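Local coordinates for probable glutathione reductase (Sinorhizobium meliloti, PDB 4DNA), which probably catalyses the NADPH-dependent reduction of glutathione disulfide to glutathione, as an FAD-binding homodimer of the pyridine nucleotide-disulfide oxidoreductase family, at residues I173-G178 against E184-F189; A247-M250 against E254-A257. All coordinates share one frame; numbering follows the deposited sequence.

Contact 1 of 2, residues I173-G178 against E184-F189; sequences ILIAGG and EFANIF
The Phe-189 ring meets Ile-175 CD1 at its edge, close to the ring plane, 4.4 Å from Phe-189 CD2. Ile-173 CD1 comes to the same ring obliquely, 3.5 Å from Phe-189 CE2. The side chains of Ile-173 and Phe-189 cross at about a right angle. Ile-173 is extended, with CG1 opposite the backbone N (chi1 -159°), and this carries CD1 out to the ring. Ile-175 CD1 also packs on the helix backbone, 3.6 Å from Ala-186 N, and lies 3.9 Å from Ala-186 CB. Phe-185 gives mainly its CB, 4.3 Å from Ile-175 CD1. Its ring leads away from the strand, toward the bound FAD and Phe-164. The contact is apolar and buried. Thr-196 of strand 195-199 touches Ile-173, Ala-186 and Phe-189. Glu-184 makes a salt bridge with Lys-51, an FAD-binding residue. Strand 173-176 and helix 184-189 run nearly antiparallel, at 167°, with their axes 9.4 Å apart. Gly-177, Gly-178 and Glu-184 belong to a predicted NAD(+)-binding site that spans the turn and the start of the helix. This is the strand-turn-helix that opens the beta-alpha-beta unit 172-176, 180-191, 195-199, consistent with the NADPH-binding Rossmann domain of this family.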
loop_
_atom_site.group_PDB
_atom_site.type_symbol
_atom_site.label_atom_id
_atom_site.label_comp_id
_atom_site.label_asym_id
_atom_site.label_seq_id
_atom_site.Cartn_x
_atom_site.Cartn_y
_atom_site.Cartn_z
ATOM N N ILE A 173 -3.482 -29.882 8.826
ATOM C CA ILE A 173 -2.270 -29.502 9.572
ATOM C C ILE A 173 -2.592 -28.944 10.971
ATOM O O ILE A 173 -3.614 -28.280 11.176
ATOM C CB ILE A 173 -1.375 -28.495 8.803
ATOM C CG1 ILE A 173 0.060 -28.540 9.339
ATOM C CG2 ILE A 173 -1.925 -27.069 8.877
ATOM C CD1 ILE A 173 1.094 -28.051 8.349
ATOM N N LEU A 174 -1.706 -29.219 11.923
ATOM C CA LEU A 174 -1.786 -28.609 13.234
ATOM C C LEU A 174 -0.484 -27.897 13.522
ATOM O O LEU A 174 0.568 -28.533 13.557
ATOM C CB LEU A 174 -2.066 -29.654 14.324
ATOM C CG LEU A 174 -1.970 -29.142 15.764
ATOM C CD1 LEU A 174 -3.191 -28.327 16.122
ATOM C CD2 LEU A 174 -1.776 -30.267 16.759
ATOM N N ILE A 175 -0.573 -26.588 13.751
ATOM C CA ILE A 175 0.595 -25.755 14.005
ATOM C C ILE A 175 0.674 -25.207 15.425
ATOM O O ILE A 175 -0.086 -24.322 15.801
ATOM C CB ILE A 175 0.658 -24.555 13.055
ATOM C CG1 ILE A 175 0.704 -25.027 11.611
ATOM C CG2 ILE A 175 1.877 -23.709 13.381
ATOM C CD1 ILE A 175 0.156 -24.018 10.628
ATOM N N ALA A 176 1.630 -25.723 16.190
ATOM C CA ALA A 176 2.005 -25.148 17.475
ATOM C C ALA A 176 2.895 -23.911 17.280
ATOM O O ALA A 176 3.819 -23.914 16.449
ATOM C CB ALA A 176 2.723 -26.192 18.309
ATOM N N GLY A 177 2.622 -22.858 18.038
ATOM C CA GLY A 177 3.409 -21.629 17.955
ATOM C C GLY A 177 2.472 -20.440 17.926
ATOM O O GLY A 177 1.358 -20.547 17.421
ATOM N N GLY A 178 2.911 -19.306 18.462
ATOM C CA GLY A 178 2.091 -18.095 18.451
ATOM C C GLY A 178 2.665 -16.892 17.724
ATOM O O GLY A 178 1.994 -15.876 17.593
ATOM N N GLU A 184 1.519 -16.909 9.853
ATOM C CA GLU A 184 1.698 -16.863 8.405
ATOM C C GLU A 184 1.388 -18.213 7.760
ATOM O O GLU A 184 0.516 -18.319 6.896
ATOM C CB GLU A 184 3.113 -16.425 8.061
ATOM C CG GLU A 184 3.417 -14.963 8.380
ATOM C CD GLU A 184 4.803 -14.511 7.923
ATOM O OE1 GLU A 184 5.753 -15.354 7.847
ATOM O OE2 GLU A 184 4.932 -13.295 7.645
ATOM N N PHE A 185 2.082 -19.252 8.196
ATOM C CA PHE A 185 1.844 -20.577 7.662
ATOM C C PHE A 185 0.399 -21.037 7.786
ATOM O O PHE A 185 -0.178 -21.516 6.817
ATOM C CB PHE A 185 2.805 -21.581 8.278
ATOM C CG PHE A 185 4.090 -21.672 7.540
ATOM C CD1 PHE A 185 4.160 -22.360 6.334
ATOM C CD2 PHE A 185 5.221 -21.027 8.004
ATOM C CE1 PHE A 185 5.339 -22.430 5.617
ATOM C CE2 PHE A 185 6.409 -21.096 7.288
ATOM C CZ PHE A 185 6.470 -21.806 6.099
ATOM N N ALA A 186 -0.185 -20.865 8.968
ATOM C CA ALA A 186 -1.578 -21.212 9.185
ATOM C C ALA A 186 -2.447 -20.548 8.150
ATOM O O ALA A 186 -3.353 -21.167 7.596
ATOM C CB ALA A 186 -2.020 -20.812 10.571
ATOM N N ASN A 187 -2.173 -19.281 7.880
ATOM C CA ASN A 187 -2.901 -18.587 6.829
ATOM C C ASN A 187 -2.582 -19.112 5.428
ATOM O O ASN A 187 -3.489 -19.237 4.603
ATOM C CB ASN A 187 -2.699 -17.085 6.935
ATOM C CG ASN A 187 -3.579 -16.479 7.998
ATOM O OD1 ASN A 187 -4.758 -16.224 7.760
ATOM N ND2 ASN A 187 -3.026 -16.259 9.182
ATOM N N ILE A 188 -1.313 -19.427 5.169
ATOM C CA ILE A 188 -0.941 -19.959 3.869
ATOM C C ILE A 188 -1.705 -21.269 3.650
ATOM O O ILE A 188 -2.473 -21.398 2.694
ATOM C CB ILE A 188 0.595 -20.131 3.707
ATOM C CG1 ILE A 188 1.267 -18.769 3.503
ATOM C CG2 ILE A 188 0.924 -20.998 2.504
ATOM C CD1 ILE A 188 2.718 -18.733 3.908
ATOM N N PHE A 189 -1.538 -22.220 4.560
ATOM C CA PHE A 189 -2.187 -23.510 4.408
ATOM C C PHE A 189 -3.699 -23.401 4.325
ATOM O O PHE A 189 -4.309 -24.050 3.478
ATOM C CB PHE A 189 -1.749 -24.503 5.490
ATOM C CG PHE A 189 -0.354 -25.014 5.293
ATOM C CD1 PHE A 189 0.043 -25.537 4.060
ATOM C CD2 PHE A 189 0.574 -24.963 6.320
ATOM C CE1 PHE A 189 1.332 -26.000 3.856
ATOM C CE2 PHE A 189 1.863 -25.433 6.126
ATOM C CZ PHE A 189 2.246 -25.948 4.891
#

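Contact 2 of 2, residues A247-M250 against E254-A257; sequences ATTM and EIVA
Thr-249 places OG1 beside its backbone N and opposite its carbonyl carbon (chi1 -71°). The hydroxyl oxygen then lies 4.1 Å from Ile-255 CG1, a loose contact between side chains that meet at a slant. Glu-254 has CG between its backbone N and carbonyl carbon (chi1 54°), and its chain is extended beyond. Together these carry the carboxylate toward Thr-248, but OE1 of Glu-254 is still 4.4 Å from Thr-248 OG1, too long for a bond. The backbones do the joining. Ala-247 and Ile-255 form an antiparallel hydrogen-bonded pair. Ala-247 N donates to Ile-255 O at 2.9 Å, and Ile-255 N donates back to Ala-247 O at 2.8 Å. Strands 245-249 and 254-257 make a beta hairpin that supplies two strands of a three-stranded antiparallel sheet. Strand 245-249 is the middle one, and 234-239 and 254-257 are the outer ones. Thr-248 and Glu-254 are the next pair, non-hydrogen-bonded, and project on one face. Ala-247 and Ile-255 project on the other. The strand pairing also sets Glu-254 CB 3.6 Å from Ala-247 O. The same oxygen, Ala-247 O, receives a CA-H...O contact from Glu-254 CA at 3.2 Å. The backbone of Thr-248 hydrogen-bonds with Gln-235 and Ser-236 of strand 234-239.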
loop_
_atom_site.group_PDB
_atom_site.type_symbol
_atom_site.label_atom_id
_atom_site.label_comp_id
_atom_site.label_asym_id
_atom_site.label_seq_id
_atom_site.Cartn_x
_atom_site.Cartn_y
_atom_site.Cartn_z
ATOM N N ALA A 247 -1.703 -35.989 17.978
ATOM C CA ALA A 247 -1.078 -35.106 18.946
ATOM C C ALA A 247 -1.909 -35.032 20.210
ATOM O O ALA A 247 -3.127 -34.857 20.148
ATOM C CB ALA A 247 -0.914 -33.727 18.356
ATOM N N THR A 248 -1.237 -35.158 21.352
ATOM C CA THR A 248 -1.897 -35.146 22.661
ATOM C C THR A 248 -1.799 -33.778 23.328
ATOM O O THR A 248 -0.751 -33.134 23.343
ATOM C CB THR A 248 -1.352 -36.266 23.577
ATOM O OG1 THR A 248 -1.390 -37.507 22.862
ATOM C CG2 THR A 248 -2.171 -36.410 24.864
ATOM N N THR A 249 -2.920 -33.347 23.881
ATOM C CA THR A 249 -3.069 -32.008 24.387
ATOM C C THR A 249 -3.466 -32.099 25.843
ATOM O O THR A 249 -4.125 -33.058 26.235
ATOM C CB THR A 249 -4.165 -31.307 23.578
ATOM O OG1 THR A 249 -3.676 -31.051 22.256
ATOM C CG2 THR A 249 -4.561 -30.023 24.205
HETATM N N MSE A 250 -3.050 -31.121 26.645
HETATM C CA MSE A 250 -3.507 -31.029 28.037
HETATM C C MSE A 250 -4.999 -30.852 28.045
HETATM O O MSE A 250 -5.731 -31.594 28.720
HETATM C CB MSE A 250 -2.944 -29.794 28.734
HETATM C CG MSE A 250 -1.579 -29.972 29.393
HETATM SE SE MSE A 250 -1.329 -28.493 30.687
HETATM C CE MSE A 250 0.273 -27.569 29.972
ATOM N N GLU A 254 -6.966 -35.383 22.081
ATOM C CA GLU A 254 -6.032 -35.736 21.007
ATOM C C GLU A 254 -6.513 -35.354 19.605
ATOM O O GLU A 254 -7.621 -35.701 19.201
ATOM C CB GLU A 254 -5.621 -37.216 21.080
ATOM C CG GLU A 254 -6.757 -38.236 21.099
ATOM C CD GLU A 254 -6.294 -39.611 21.543
ATOM O OE1 GLU A 254 -5.112 -39.753 21.918
ATOM O OE2 GLU A 254 -7.115 -40.553 21.530
ATOM N N ILE A 255 -5.658 -34.637 18.878
ATOM C CA ILE A 255 -6.007 -34.116 17.559
ATOM C C ILE A 255 -5.211 -34.845 16.492
ATOM O O ILE A 255 -3.972 -34.940 16.576
ATOM C CB ILE A 255 -5.728 -32.595 17.413
ATOM C CG1 ILE A 255 -5.755 -31.888 18.767
ATOM C CG2 ILE A 255 -6.717 -31.956 16.445
ATOM C CD1 ILE A 255 -5.800 -30.377 18.673
ATOM N N VAL A 256 -5.914 -35.354 15.485
ATOM C CA VAL A 256 -5.235 -36.047 14.400
ATOM C C VAL A 256 -5.087 -35.111 13.216
ATOM O O VAL A 256 -6.032 -34.417 12.853
ATOM C CB VAL A 256 -5.967 -37.338 13.978
ATOM C CG1 VAL A 256 -5.071 -38.162 13.064
ATOM C CG2 VAL A 256 -6.361 -38.176 15.188
ATOM N N ALA A 257 -3.896 -35.071 12.629
ATOM C CA ALA A 257 -3.674 -34.275 11.411
ATOM C C ALA A 257 -2.636 -34.925 10.517
ATOM O O ALA A 257 -1.839 -35.741 10.982
ATOM C CB ALA A 257 -3.257 -32.858 11.762
#

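From the N terminus, the chain runs through strand 172-176, turns and enters helix 180-191. Contact 1 closes this short loop. The chain then passes through strand 195-199, helix 211-223 and strands 227-229 and 234-239. Contact 2 closes the turn between strands 245-249 and 254-257. The two contacts follow in series, without nesting or crossing. Contacts 1 and 2 have centres about 15 Å apart, yet touch. Leu-174 CD2 lies 3.9 Å from Ala-247 CB, and Leu-174 CD1 4.2 Å from Ile-255 CD1. Strand 172-176 thus packs on the helix through Ile-173 and Ile-175, and on the hairpin through the Leu-174 side chain and the backbone of Ile-173 and Leu-174, where Ala-257 CB lies.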